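Local coordinates for XC6422 protein (Xanthomonas campestris, PDB 2FUK) that probably works as a serine hydrolase, being a small alpha/beta-hydrolase that lacks a lid over its active site, at residues Phe118-Gly121 against Ala122-Ser125; Tyr175-Leu178 against Glu179-Gln183; His210-Arg213 against Arg214-Pro217. One frame throughout, in Å; residues are numbered along the deposited sequence.

Overall arrangement
Each of the three contacts is local, made at or near one end of a helix, and they follow one another in series along the chain without nesting or crossing. Contact 1 comes first, at the turn from strand 112-118 into helix 120-132, deep in the fold. Contact 2 ends helix 171-178 and opens the loop toward strand 186-190, the last strand of the sheet. Contact 3 runs from the last turn of helix 201-212 into the chain that follows, lying against strands 112-118, 136-140 and 158-163. No two of them touch: the centres of contacts 1 and 2 are about 18 Å apart, and that of contact 3 lies 21 to 22 Å from both.

Contact 1 (Phe118-Gly121 against Ala122-Ser125); sequences FSFG and AYVS
The carbonyl of Ser-119 is gripped by two backbone donors, Tyr-123 N at 3.0 Å from Ser-119 O and Ala-122 N at 2.7 Å from the same oxygen. Together they wind the first turn of helix 120-132 directly behind strand 112-118, in the form of a nucleophile elbow with the GxSxG pattern. Ser-119 has phi 55° and psi -113°, the strained backbone expected at the tip of such an elbow. Its position is consistent with Ser-119 being the nucleophile of a Ser-His-Asp triad with His-195 and Asp-166; its side chain makes no capping bond to the helix.

Two residues further along, Gly-121 O receives both Ser-125 N and Ser-125 OG. The hydroxyl donates from 2.9 Å, with Ser-125 OG in the carbonyl plane of Gly-121 and on a lone pair of its oxygen. The first torsion of Ser-125 tucks OG over its own backbone, which folds the hydroxyl back toward the preceding turn and gives the hydroxyl proton an acceptor within the helix.

Outward from these bonds, the ring of Phe-120 receives Val-124 over one face, displaced toward the rim. Its other neighbours include Phe-77, edge-to-face, and Glu-93 of helix 92-107. Tyr-123 stacks its ring on Trp-147, and Ala-122 and Ser-125 reach strand 136-140, so this buried turn is packed on several sides within its beta-alpha-beta unit. The CH-pi contact is made by Val-124 CG2, 3.9 Å from the Phe-120 ring centroid and 24° off the ring normal.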
ATOM      1  N   PHE A 118       2.700 -13.363  13.502  1.00  6.21           N
ATOM      2  CA  PHE A 118       3.148 -12.279  14.359  1.00  6.22           C
ATOM      3  C   PHE A 118       3.128 -12.735  15.818  1.00  7.34           C
ATOM      4  O   PHE A 118       2.094 -13.182  16.320  1.00  7.52           O
ATOM      5  CB  PHE A 118       2.239 -11.061  14.157  1.00  6.23           C
ATOM      6  CG  PHE A 118       2.443  -9.962  15.170  1.00  6.82           C
ATOM      7  CD1 PHE A 118       3.722  -9.562  15.550  1.00  9.08           C
ATOM      8  CD2 PHE A 118       1.344  -9.313  15.727  1.00  7.27           C
ATOM      9  CE1 PHE A 118       3.904  -8.534  16.472  1.00  7.24           C
ATOM     10  CE2 PHE A 118       1.513  -8.278  16.654  1.00  7.62           C
ATOM     11  CZ  PHE A 118       2.794  -7.887  17.027  1.00  7.63           C
ATOM     12  N   SER A 119       4.285 -12.627  16.469  1.00  7.56           N
ATOM     13  CA  SER A 119       4.477 -12.984  17.879  1.00  8.93           C
ATOM     14  C   SER A 119       4.029 -14.424  18.155  1.00  8.41           C
ATOM     15  O   SER A 119       4.664 -15.366  17.678  1.00  8.68           O
ATOM     16  CB  SER A 119       3.728 -11.981  18.770  1.00  9.88           C
ATOM     17  OG  SER A 119       4.341 -11.848  20.043  1.00 13.16           O
ATOM     18  N   PHE A 120       2.961 -14.610  18.927  1.00  7.26           N
ATOM     19  CA  PHE A 120       2.478 -15.965  19.194  1.00  7.70           C
ATOM     20  C   PHE A 120       2.254 -16.683  17.867  1.00  7.10           C
ATOM     21  O   PHE A 120       2.511 -17.879  17.750  1.00  7.11           O
ATOM     22  CB  PHE A 120       1.172 -15.925  19.998  1.00  8.01           C
ATOM     23  CG  PHE A 120       0.491 -17.267  20.133  1.00  8.43           C
ATOM     24  CD1 PHE A 120      -0.615 -17.582  19.345  1.00  8.81           C
ATOM     25  CD2 PHE A 120       0.953 -18.212  21.044  1.00  7.89           C
ATOM     26  CE1 PHE A 120      -1.255 -18.820  19.463  1.00  9.21           C
ATOM     27  CE2 PHE A 120       0.319 -19.451  21.171  1.00  8.60           C
ATOM     28  CZ  PHE A 120      -0.787 -19.754  20.377  1.00  9.75           C
ATOM     29  N   GLY A 121       1.781 -15.942  16.867  1.00  7.22           N
ATOM     30  CA  GLY A 121       1.533 -16.532  15.564  1.00  7.56           C
ATOM     31  C   GLY A 121       2.814 -16.966  14.873  1.00  6.82           C
ATOM     32  O   GLY A 121       2.799 -17.861  14.027  1.00  6.85           O
ATOM     33  N   ALA A 122       3.920 -16.315  15.210  1.00  7.09           N
ATOM     34  CA  ALA A 122       5.208 -16.673  14.629  1.00  7.41           C
ATOM     35  C   ALA A 122       5.680 -17.963  15.295  1.00  7.32           C
ATOM     36  O   ALA A 122       6.302 -18.816  14.658  1.00  7.46           O
ATOM     37  CB  ALA A 122       6.221 -15.553  14.856  1.00  6.78           C
ATOM     38  N   TYR A 123       5.383 -18.103  16.582  1.00  8.39           N
ATOM     39  CA  TYR A 123       5.766 -19.309  17.306  1.00  8.21           C
ATOM     40  C   TYR A 123       5.013 -20.499  16.720  1.00  8.13           C
ATOM     41  O   TYR A 123       5.612 -21.524  16.424  1.00  7.98           O
ATOM     42  CB  TYR A 123       5.442 -19.163  18.800  1.00  9.33           C
ATOM     43  CG  TYR A 123       5.473 -20.461  19.587  1.00 10.46           C
ATOM     44  CD1 TYR A 123       6.669 -21.156  19.786  1.00 13.34           C
ATOM     45  CD2 TYR A 123       4.307 -20.982  20.146  1.00 13.56           C
ATOM     46  CE1 TYR A 123       6.705 -22.345  20.532  1.00 14.75           C
ATOM     47  CE2 TYR A 123       4.328 -22.163  20.891  1.00 14.67           C
ATOM     48  CZ  TYR A 123       5.532 -22.839  21.081  1.00 15.29           C
ATOM     49  OH  TYR A 123       5.560 -23.998  21.832  1.00 16.20           O
ATOM     50  N   VAL A 124       3.703 -20.355  16.538  1.00  7.87           N
ATOM     51  CA  VAL A 124       2.900 -21.451  16.000  1.00  7.19           C
ATOM     52  C   VAL A 124       3.292 -21.843  14.579  1.00  7.52           C
ATOM     53  O   VAL A 124       3.371 -23.033  14.263  1.00  7.63           O
ATOM     54  CB  VAL A 124       1.382 -21.111  16.033  1.00  6.79           C
ATOM     55  CG1 VAL A 124       0.575 -22.227  15.367  1.00  6.69           C
ATOM     56  CG2 VAL A 124       0.929 -20.945  17.465  1.00  8.76           C
ATOM     57  N   SER A 125       3.532 -20.862  13.710  1.00  6.24           N
ATOM     58  CA  SER A 125       3.903 -21.195  12.344  1.00  7.06           C
ATOM     59  C   SER A 125       5.304 -21.794  12.251  1.00  7.48           C
ATOM     60  O   SER A 125       5.542 -22.677  11.438  1.00  7.74           O
ATOM     61  CB  SER A 125       3.768 -19.975  11.420  1.00  6.18           C
ATOM     62  OG  SER A 125       4.469 -18.848  11.891  1.00  6.74           O
TER

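Contact 2 (Tyr175-Leu178 against Glu179-Gln183); sequences YDWL and ETLEQ
Thr-180 turns its hydroxyl back on the end of helix 171-178, with OG1 donating to Trp-177 O across 2.8 Å. A chi1 of 70° swings OG1 in over the threonine's own main chain, where it faces that oxygen. Thr-180 N binds the same carbonyl at 3.2 Å, but from above its plane, whereas OG1 lies only 15° from the plane; two donors from one residue thus hold a single helix-end acceptor. Just before it, Glu-179 N closes the last helical bond to Tyr-175 O. A type I beta turn from Leu-178 to Leu-181 then leads the chain off the helix, closed by a longer bond of 3.3 Å from Leu-181 N to Leu-178 O.

The compact side is apolar. Leu-181 CD1 meets Leu-178 CD2 at 3.8 Å, and both methyls lie over one face of the Trp-177 indole, toward its rim. The other branch, Leu-181 CD2, approaches Trp-177 NE1 obliquely.

Across the helix the packing gives way to a charged, exposed edge. Asp-176 and Glu-179 run side by side in the same direction; Asp-176 OD1 and Glu-179 OE2 are 3.9 Å apart, and the carboxylate planes are turned 37° to each other. Their like charges would be expected to repel, though Asp-176 OD1 also has a hydrogen bond with Gln-172 NE2.

Within the fold, Tyr-175 and Leu-178 lean on Leu-187 of strand 186-190, Leu-181 touches Trp-158 of strand 158-163, and Trp-177 meets the ring of Phe-149.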
ATOM      1  N   TYR A 175      17.975 -12.094  18.851  1.00  9.04           N
ATOM      2  CA  TYR A 175      19.289 -12.111  18.217  1.00  9.73           C
ATOM      3  C   TYR A 175      20.199 -13.189  18.810  1.00 10.97           C
ATOM      4  O   TYR A 175      20.933 -13.859  18.072  1.00 10.33           O
ATOM      5  CB  TYR A 175      19.940 -10.725  18.322  1.00  9.60           C
ATOM      6  CG  TYR A 175      19.035  -9.594  17.881  1.00  9.79           C
ATOM      7  CD1 TYR A 175      18.099  -9.782  16.859  1.00  8.37           C
ATOM      8  CD2 TYR A 175      19.087  -8.344  18.500  1.00  8.00           C
ATOM      9  CE1 TYR A 175      17.236  -8.762  16.473  1.00 10.38           C
ATOM     10  CE2 TYR A 175      18.224  -7.310  18.118  1.00 11.67           C
ATOM     11  CZ  TYR A 175      17.299  -7.530  17.105  1.00  9.95           C
ATOM     12  OH  TYR A 175      16.424  -6.535  16.731  1.00 11.26           O
ATOM     13  N   ASP A 176      20.152 -13.371  20.129  1.00 10.56           N
ATOM     14  CA  ASP A 176      20.991 -14.383  20.771  1.00 11.80           C
ATOM     15  C   ASP A 176      20.630 -15.775  20.262  1.00 11.73           C
ATOM     16  O   ASP A 176      21.477 -16.659  20.197  1.00 13.06           O
ATOM     17  CB  ASP A 176      20.826 -14.367  22.294  1.00 12.94           C
ATOM     18  CG  ASP A 176      21.512 -13.183  22.963  1.00 15.79           C
ATOM     19  OD1 ASP A 176      22.260 -12.437  22.290  1.00 16.09           O
ATOM     20  OD2 ASP A 176      21.305 -13.004  24.188  1.00 16.62           O
ATOM     21  N   TRP A 177      19.359 -15.962  19.918  1.00  9.81           N
ATOM     22  CA  TRP A 177      18.874 -17.240  19.415  1.00  9.31           C
ATOM     23  C   TRP A 177      19.252 -17.425  17.948  1.00  9.45           C
ATOM     24  O   TRP A 177      19.762 -18.478  17.553  1.00  9.93           O
ATOM     25  CB  TRP A 177      17.347 -17.313  19.601  1.00  8.51           C
ATOM     26  CG  TRP A 177      16.643 -18.328  18.748  1.00  9.28           C
ATOM     27  CD1 TRP A 177      16.898 -19.666  18.677  1.00  7.76           C
ATOM     28  CD2 TRP A 177      15.563 -18.076  17.845  1.00  9.72           C
ATOM     29  NE1 TRP A 177      16.040 -20.266  17.782  1.00  9.85           N
ATOM     30  CE2 TRP A 177      15.210 -19.310  17.258  1.00  9.90           C
ATOM     31  CE3 TRP A 177      14.856 -16.924  17.475  1.00 10.01           C
ATOM     32  CZ2 TRP A 177      14.178 -19.425  16.319  1.00 10.41           C
ATOM     33  CZ3 TRP A 177      13.828 -17.039  16.540  1.00 10.35           C
ATOM     34  CH2 TRP A 177      13.502 -18.281  15.977  1.00  9.54           C
ATOM     35  N   LEU A 178      19.019 -16.395  17.143  1.00 10.07           N
ATOM     36  CA  LEU A 178      19.326 -16.469  15.723  1.00  8.79           C
ATOM     37  C   LEU A 178      20.807 -16.660  15.423  1.00  8.72           C
ATOM     38  O   LEU A 178      21.161 -17.308  14.437  1.00  8.77           O
ATOM     39  CB  LEU A 178      18.817 -15.218  15.000  1.00  9.70           C
ATOM     40  CG  LEU A 178      17.294 -15.098  14.886  1.00  8.98           C
ATOM     41  CD1 LEU A 178      16.932 -13.849  14.079  1.00 11.36           C
ATOM     42  CD2 LEU A 178      16.722 -16.352  14.224  1.00 11.56           C
ATOM     43  N   GLU A 179      21.675 -16.116  16.271  1.00  9.28           N
ATOM     44  CA  GLU A 179      23.108 -16.239  16.023  1.00 10.91           C
ATOM     45  C   GLU A 179      23.654 -17.651  16.240  1.00 11.24           C
ATOM     46  O   GLU A 179      24.813 -17.922  15.927  1.00 11.45           O
ATOM     47  CB  GLU A 179      23.887 -15.229  16.877  1.00 12.22           C
ATOM     48  CG  GLU A 179      23.685 -15.367  18.382  1.00 15.86           C
ATOM     49  CD  GLU A 179      24.451 -14.320  19.187  1.00 15.18           C
ATOM     50  OE1 GLU A 179      24.675 -13.207  18.668  1.00 16.11           O
ATOM     51  OE2 GLU A 179      24.816 -14.605  20.348  1.00 18.57           O
ATOM     52  N   THR A 180      22.817 -18.556  16.743  1.00 11.10           N
ATOM     53  CA  THR A 180      23.253 -19.931  16.985  1.00 10.94           C
ATOM     54  C   THR A 180      22.789 -20.915  15.905  1.00 10.81           C
ATOM     55  O   THR A 180      23.193 -22.076  15.913  1.00 10.44           O
ATOM     56  CB  THR A 180      22.729 -20.467  18.340  1.00 11.67           C
ATOM     57  OG1 THR A 180      21.313 -20.672  18.256  1.00 13.64           O
ATOM     58  CG2 THR A 180      23.035 -19.492  19.465  1.00 12.58           C
ATOM     59  N   LEU A 181      21.943 -20.458  14.982  1.00 10.36           N
ATOM     60  CA  LEU A 181      21.412 -21.329  13.936  1.00 10.00           C
ATOM     61  C   LEU A 181      22.369 -21.566  12.770  1.00 10.32           C
ATOM     62  O   LEU A 181      23.055 -20.647  12.328  1.00  9.63           O
ATOM     63  CB  LEU A 181      20.094 -20.759  13.401  1.00 10.75           C
ATOM     64  CG  LEU A 181      18.993 -20.506  14.440  1.00 11.85           C
ATOM     65  CD1 LEU A 181      17.764 -19.947  13.750  1.00 11.88           C
ATOM     66  CD2 LEU A 181      18.651 -21.798  15.163  1.00 13.17           C
ATOM     67  N   GLU A 182      22.388 -22.802  12.274  1.00 11.02           N
ATOM     68  CA  GLU A 182      23.247 -23.199  11.159  1.00 11.75           C
ATOM     69  C   GLU A 182      22.830 -22.534   9.852  1.00 11.20           C
ATOM     70  O   GLU A 182      23.649 -22.307   8.961  1.00 10.75           O
ATOM     71  CB  GLU A 182      23.229 -24.722  11.006  1.00 14.40           C
ATOM     72  CG  GLU A 182      23.805 -25.455  12.205  1.00 20.66           C
ATOM     73  CD  GLU A 182      23.700 -26.967  12.085  1.00 23.61           C
ATOM     74  OE1 GLU A 182      24.211 -27.674  12.987  1.00 26.86           O
ATOM     75  OE2 GLU A 182      23.105 -27.449  11.092  1.00 25.88           O
ATOM     76  N   GLN A 183      21.543 -22.239   9.728  1.00 10.07           N
ATOM     77  CA  GLN A 183      21.042 -21.565   8.546  1.00  9.94           C
ATOM     78  C   GLN A 183      20.350 -20.329   9.108  1.00 10.04           C
ATOM     79  O   GLN A 183      19.230 -20.403   9.606  1.00 10.51           O
ATOM     80  CB  GLN A 183      20.045 -22.451   7.794  1.00 10.92           C
ATOM     81  CG  GLN A 183      20.627 -23.762   7.237  1.00 14.69           C
ATOM     82  CD  GLN A 183      21.679 -23.557   6.151  1.00 16.16           C
ATOM     83  OE1 GLN A 183      21.543 -22.692   5.282  1.00 16.90           O
ATOM     84  NE2 GLN A 183      22.728 -24.382   6.182  1.00 19.11           N
TER

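Contact 3 (His210-Arg213 against Arg214-Pro217); sequences HGVR and RWLP
Trp-215 lays one face of its indole over the backbone oxygen of Gly-211, which stands 3.8 Å above the ring plane and toward the rim. The nearest ring atom is CZ3, 3.9 Å from Gly-211 O. Chi1 of -59° sets Trp-215 CG beside its own backbone N, and from there the indole reaches back along helix 201-212. Val-212 crosses it at about a right angle, its CG1 branch coming within 4.1 Å of Trp-215 CE3.

Two backbone hydrogen bonds run alongside this packing. Trp-215 N donates to Val-212 O over 2.8 Å, a fairly straight bond at 155°. Leu-216 N makes a longer one to Arg-213 O, 3.3 Å. Leu-216 CG also rests on that oxygen, and its CD1 lies obliquely beside the guanidinium of Arg-213, whose chain is bent at chi2 and chi3.

Val-212 and Trp-215 both touch strands 136-140 and 158-163, while Leu-216 joins Val-212 on Trp-114 of strand 112-118, so this part of the chain is packed against the sheet at its inner side. The side chains contribute apolar contacts and a carbonyl-over-indole approach, with no salt bridge or side-chain hydrogen bond across the contact, so the polar links here are backbone ones.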
ATOM      1  N   HIS A 210      10.421  -6.216   0.501  1.00 10.53           N
ATOM      2  CA  HIS A 210      11.795  -6.304   0.034  1.00 11.41           C
ATOM      3  C   HIS A 210      12.417  -7.627   0.458  1.00 11.56           C
ATOM      4  O   HIS A 210      13.233  -8.205  -0.268  1.00 12.72           O
ATOM      5  CB  HIS A 210      12.629  -5.156   0.592  1.00 13.83           C
ATOM      6  CG  HIS A 210      14.048  -5.175   0.124  1.00 19.78           C
ATOM      7  ND1 HIS A 210      14.398  -4.944  -1.190  1.00 20.90           N
ATOM      8  CD2 HIS A 210      15.201  -5.444   0.780  1.00 21.32           C
ATOM      9  CE1 HIS A 210      15.706  -5.068  -1.322  1.00 21.40           C
ATOM     10  NE2 HIS A 210      16.217  -5.373  -0.141  1.00 23.50           N
ATOM     11  N   GLY A 211      12.026  -8.112   1.634  1.00 10.01           N
ATOM     12  CA  GLY A 211      12.576  -9.357   2.130  1.00  9.94           C
ATOM     13  C   GLY A 211      12.175 -10.602   1.364  1.00  8.21           C
ATOM     14  O   GLY A 211      12.970 -11.532   1.235  1.00 10.37           O
ATOM     15  N   VAL A 212      10.950 -10.631   0.848  1.00  7.84           N
ATOM     16  CA  VAL A 212      10.484 -11.805   0.112  1.00  8.28           C
ATOM     17  C   VAL A 212      10.516 -11.664  -1.413  1.00  9.67           C
ATOM     18  O   VAL A 212      10.301 -12.636  -2.130  1.00  9.53           O
ATOM     19  CB  VAL A 212       9.035 -12.201   0.523  1.00  8.30           C
ATOM     20  CG1 VAL A 212       8.959 -12.428   2.025  1.00  9.24           C
ATOM     21  CG2 VAL A 212       8.042 -11.130   0.081  1.00  7.48           C
ATOM     22  N   ARG A 213      10.792 -10.458  -1.896  1.00 11.01           N
ATOM     23  CA  ARG A 213      10.833 -10.175  -3.335  1.00 13.22           C
ATOM     24  C   ARG A 213      11.459 -11.256  -4.214  1.00 12.07           C
ATOM     25  O   ARG A 213      10.852 -11.718  -5.187  1.00 11.46           O
ATOM     26  CB  ARG A 213      11.583  -8.868  -3.582  1.00 15.88           C
ATOM     27  CG  ARG A 213      11.859  -8.583  -5.048  1.00 20.81           C
ATOM     28  CD  ARG A 213      10.588  -8.189  -5.752  1.00 22.16           C
ATOM     29  NE  ARG A 213      10.065  -6.925  -5.247  1.00 25.21           N
ATOM     30  CZ  ARG A 213       8.833  -6.482  -5.474  1.00 24.85           C
ATOM     31  NH1 ARG A 213       8.448  -5.316  -4.975  1.00 26.47           N
ATOM     32  NH2 ARG A 213       7.975  -7.215  -6.175  1.00 25.69           N
ATOM     33  N   ARG A 214      12.684 -11.643  -3.879  1.00 12.22           N
ATOM     34  CA  ARG A 214      13.402 -12.634  -4.664  1.00 11.75           C
ATOM     35  C   ARG A 214      12.905 -14.067  -4.521  1.00 11.79           C
ATOM     36  O   ARG A 214      13.384 -14.965  -5.218  1.00 13.22           O
ATOM     37  CB  ARG A 214      14.898 -12.554  -4.350  1.00 13.27           C
ATOM     38  CG  ARG A 214      15.569 -11.351  -5.007  1.00 13.51           C
ATOM     39  CD  ARG A 214      16.960 -11.095  -4.447  1.00 15.58           C
ATOM     40  NE  ARG A 214      17.617  -9.967  -5.102  1.00 15.97           N
ATOM     41  CZ  ARG A 214      18.142 -10.009  -6.325  1.00 17.44           C
ATOM     42  NH1 ARG A 214      18.723  -8.927  -6.838  1.00 18.25           N
ATOM     43  NH2 ARG A 214      18.093 -11.126  -7.037  1.00 18.02           N
ATOM     44  N   TRP A 215      11.951 -14.297  -3.626  1.00  9.88           N
ATOM     45  CA  TRP A 215      11.423 -15.645  -3.464  1.00 10.31           C
ATOM     46  C   TRP A 215      10.105 -15.809  -4.213  1.00  9.86           C
ATOM     47  O   TRP A 215       9.502 -16.877  -4.191  1.00 10.47           O
ATOM     48  CB  TRP A 215      11.228 -15.993  -1.985  1.00  9.84           C
ATOM     49  CG  TRP A 215      12.488 -15.904  -1.176  1.00 11.52           C
ATOM     50  CD1 TRP A 215      13.770 -16.070  -1.624  1.00 11.83           C
ATOM     51  CD2 TRP A 215      12.587 -15.631   0.228  1.00 11.51           C
ATOM     52  NE1 TRP A 215      14.661 -15.908  -0.587  1.00 12.20           N
ATOM     53  CE2 TRP A 215      13.960 -15.639   0.561  1.00 11.63           C
ATOM     54  CE3 TRP A 215      11.648 -15.378   1.238  1.00 10.74           C
ATOM     55  CZ2 TRP A 215      14.417 -15.402   1.867  1.00 11.31           C
ATOM     56  CZ3 TRP A 215      12.103 -15.144   2.531  1.00 11.03           C
ATOM     57  CH2 TRP A 215      13.472 -15.157   2.833  1.00 12.12           C
ATOM     58  N   LEU A 216       9.655 -14.748  -4.874  1.00 10.54           N
ATOM     59  CA  LEU A 216       8.416 -14.837  -5.631  1.00 11.19           C
ATOM     60  C   LEU A 216       8.652 -15.793  -6.795  1.00 12.50           C
ATOM     61  O   LEU A 216       9.581 -15.603  -7.584  1.00 13.71           O
ATOM     62  CB  LEU A 216       8.007 -13.458  -6.150  1.00 10.32           C
ATOM     63  CG  LEU A 216       7.640 -12.462  -5.048  1.00 11.21           C
ATOM     64  CD1 LEU A 216       7.368 -11.088  -5.650  1.00 11.34           C
ATOM     65  CD2 LEU A 216       6.423 -12.975  -4.291  1.00 10.67           C
ATOM     66  N   PRO A 217       7.826 -16.844  -6.910  1.00 12.36           N
ATOM     67  CA  PRO A 217       8.015 -17.793  -8.014  1.00 12.35           C
ATOM     68  C   PRO A 217       7.801 -17.199  -9.409  1.00 13.22           C
ATOM     69  O   PRO A 217       8.415 -17.657 -10.375  1.00 14.95           O
ATOM     70  CB  PRO A 217       7.040 -18.927  -7.673  1.00 14.79           C
ATOM     71  CG  PRO A 217       5.985 -18.250  -6.854  1.00 16.39           C
ATOM     72  CD  PRO A 217       6.757 -17.292  -6.000  1.00 13.58           C
TER